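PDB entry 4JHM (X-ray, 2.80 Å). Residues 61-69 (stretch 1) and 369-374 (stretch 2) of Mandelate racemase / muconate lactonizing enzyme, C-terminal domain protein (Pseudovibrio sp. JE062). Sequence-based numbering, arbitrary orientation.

Stretch 1, residues 61-69: FFDRCIIES
Stretch 2 369-374: SFASYV

Residues 61-63 run extended (phi/psi -133/159 at Phe61, -64/160 at Phe62, -98/126 at Asp63), and Arg64, at -106/2, turns the chain toward the helix that occupies residues 65-69 and continues beyond them. Asp63 caps that helix: with chi1 t, its OD1 accepts a weak bond from Cys65 N at 3.1 Å and its OD2 another from Ile66 N at 3.5 Å. Glu68 N to Arg64 O (3.0 Å) and Ser69 N to Cys65 O (3.1 Å) close the first helical turns. In the second stretch the chain turns a corner at Phe370 (-86/-5) and continues as a strand through Val374 and beyond, with phi between -157 and -130. Helix and strand run nearly parallel, their directions 10° apart and their axes 9.5 Å apart at closest approach. CA atoms pair Phe62 with Phe370 (8.5 Å), Arg64 with Ala371 (7.4 Å) and Ile67 with Ser372 (7.9 Å).

The contact buries 421 Å² in all, with Phe370 contributing the most, 101 Å². With chi1 p, Phe370 places CZ 3.4 Å from Phe62 CB; the two rings lie at 21° with centroids 5.6 Å apart, slid so far that they barely overlap. Arg64 (chi1 m, chi2 and chi3 t) lays its CG at the Phe370 ring edge, 4.1 Å from CE1, and Phe370 CD1 lies over one face of the guanidinium.

Farther along, Ile67, t at both chi angles, points toward the strand and sets CD1 4.1 Å from Ala371 CB, an apolar contact, and 3.4 Å from Ala371 O. Ile67 CG1 also lies 4.4 Å from Tyr373 CD2. Tyr373 (chi1 m) reaches back to donate a hydrogen bond from OH to Glu68 OE1 at 2.7 Å, giving the buried carboxylate a polar partner. Ser372 points away, consistent with its exposure.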

# COMPACT_ATOMS: atom_id res chain seq x y z
N PHE A 61 -8.99 -22.68 42.99
CA PHE A 61 -8.47 -22.01 44.18
C PHE A 61 -8.27 -20.53 43.93
O PHE A 61 -8.15 -20.09 42.79
CB PHE A 61 -7.12 -22.63 44.60
CG PHE A 61 -7.14 -24.12 44.71
CD1 PHE A 61 -7.71 -24.74 45.81
CD2 PHE A 61 -6.56 -24.91 43.73
CE1 PHE A 61 -7.73 -26.12 45.91
CE2 PHE A 61 -6.57 -26.29 43.83
CZ PHE A 61 -7.16 -26.90 44.92
N PHE A 62 -8.23 -19.75 45.01
CA PHE A 62 -7.79 -18.36 44.92
C PHE A 62 -6.33 -18.34 44.49
O PHE A 62 -5.61 -19.33 44.65
CB PHE A 62 -7.97 -17.64 46.25
CG PHE A 62 -9.40 -17.53 46.68
CD1 PHE A 62 -10.30 -16.76 45.95
CD2 PHE A 62 -9.86 -18.19 47.82
CE1 PHE A 62 -11.62 -16.65 46.34
CE2 PHE A 62 -11.18 -18.08 48.22
CZ PHE A 62 -12.06 -17.31 47.47
N ASP A 63 -5.89 -17.20 43.97
CA ASP A 63 -4.64 -17.13 43.22
C ASP A 63 -3.46 -16.64 44.05
O ASP A 63 -3.51 -15.58 44.66
CB ASP A 63 -4.84 -16.19 42.03
CG ASP A 63 -3.66 -16.19 41.09
OD1 ASP A 63 -3.16 -17.27 40.75
OD2 ASP A 63 -3.25 -15.08 40.67
N ARG A 64 -2.38 -17.43 44.06
CA ARG A 64 -1.10 -16.98 44.62
C ARG A 64 -0.08 -16.67 43.51
O ARG A 64 1.06 -16.31 43.80
CB ARG A 64 -0.52 -18.02 45.57
CG ARG A 64 -1.43 -18.44 46.71
CD ARG A 64 -0.76 -19.53 47.55
NE ARG A 64 -1.71 -20.25 48.38
CZ ARG A 64 -1.78 -20.17 49.71
NH1 ARG A 64 -2.69 -20.88 50.36
NH2 ARG A 64 -0.95 -19.39 50.39
N CYS A 65 -0.49 -16.82 42.25
CA CYS A 65 0.38 -16.57 41.10
C CYS A 65 0.95 -15.15 41.10
O CYS A 65 2.16 -14.96 40.97
CB CYS A 65 -0.39 -16.78 39.79
SG CYS A 65 0.60 -16.50 38.30
N ILE A 66 0.07 -14.17 41.23
CA ILE A 66 0.47 -12.78 41.26
C ILE A 66 1.31 -12.49 42.51
O ILE A 66 2.48 -12.11 42.40
CB ILE A 66 -0.75 -11.84 41.22
CG1 ILE A 66 -1.39 -11.88 39.83
CG2 ILE A 66 -0.36 -10.41 41.59
CD1 ILE A 66 -0.52 -11.35 38.71
N ILE A 67 0.74 -12.68 43.70
CA ILE A 67 1.45 -12.36 44.93
C ILE A 67 2.85 -12.98 44.97
O ILE A 67 3.77 -12.41 45.57
CB ILE A 67 0.68 -12.81 46.19
CG1 ILE A 67 1.23 -12.09 47.43
CG2 ILE A 67 0.77 -14.32 46.36
CD1 ILE A 67 0.34 -12.16 48.64
N GLU A 68 3.01 -14.14 44.34
CA GLU A 68 4.27 -14.86 44.36
C GLU A 68 5.23 -14.31 43.31
O GLU A 68 6.44 -14.45 43.43
CB GLU A 68 4.03 -16.36 44.14
CG GLU A 68 5.04 -17.25 44.82
CD GLU A 68 5.22 -16.95 46.30
OE1 GLU A 68 4.21 -16.84 47.03
OE2 GLU A 68 6.38 -16.83 46.75
N SER A 69 4.66 -13.70 42.27
CA SER A 69 5.45 -12.97 41.28
C SER A 69 5.97 -11.69 41.91
O SER A 69 7.13 -11.33 41.74
CB SER A 69 4.58 -12.63 40.07
OG SER A 69 5.25 -11.72 39.21
N SER A 369 -6.99 -12.23 54.10
CA SER A 369 -5.74 -12.52 53.41
C SER A 369 -5.27 -13.95 53.63
O SER A 369 -4.85 -14.31 54.73
CB SER A 369 -4.67 -11.53 53.87
OG SER A 369 -3.46 -11.71 53.15
N PHE A 370 -5.34 -14.76 52.58
CA PHE A 370 -4.88 -16.15 52.64
C PHE A 370 -3.38 -16.26 52.35
O PHE A 370 -2.80 -17.34 52.45
CB PHE A 370 -5.66 -17.03 51.65
CG PHE A 370 -5.67 -16.51 50.25
CD1 PHE A 370 -4.64 -16.80 49.38
CD2 PHE A 370 -6.71 -15.71 49.80
CE1 PHE A 370 -4.64 -16.31 48.08
CE2 PHE A 370 -6.72 -15.22 48.51
CZ PHE A 370 -5.68 -15.52 47.65
N ALA A 371 -2.75 -15.13 52.00
CA ALA A 371 -1.30 -15.08 51.79
C ALA A 371 -0.78 -13.65 51.95
O ALA A 371 -1.41 -12.70 51.49
CB ALA A 371 -0.95 -15.60 50.40
N SER A 372 0.37 -13.51 52.61
CA SER A 372 0.98 -12.20 52.78
C SER A 372 2.48 -12.29 53.04
O SER A 372 2.97 -13.28 53.59
CB SER A 372 0.31 -11.45 53.93
OG SER A 372 0.61 -12.08 55.17
N TYR A 373 3.20 -11.26 52.63
CA TYR A 373 4.63 -11.14 52.92
C TYR A 373 4.92 -9.77 53.51
O TYR A 373 4.07 -8.88 53.50
CB TYR A 373 5.46 -11.34 51.65
CG TYR A 373 5.40 -12.74 51.09
CD1 TYR A 373 5.89 -13.82 51.81
CD2 TYR A 373 4.86 -12.98 49.83
CE1 TYR A 373 5.83 -15.11 51.31
CE2 TYR A 373 4.81 -14.26 49.31
CZ TYR A 373 5.29 -15.32 50.06
OH TYR A 373 5.24 -16.60 49.55
N VAL A 374 6.13 -9.61 54.03
CA VAL A 374 6.61 -8.32 54.49
C VAL A 374 8.12 -8.22 54.26
O VAL A 374 8.83 -9.22 54.39
CB VAL A 374 6.27 -8.09 55.99
CG1 VAL A 374 7.22 -8.88 56.88
CG2 VAL A 374 6.32 -6.61 56.33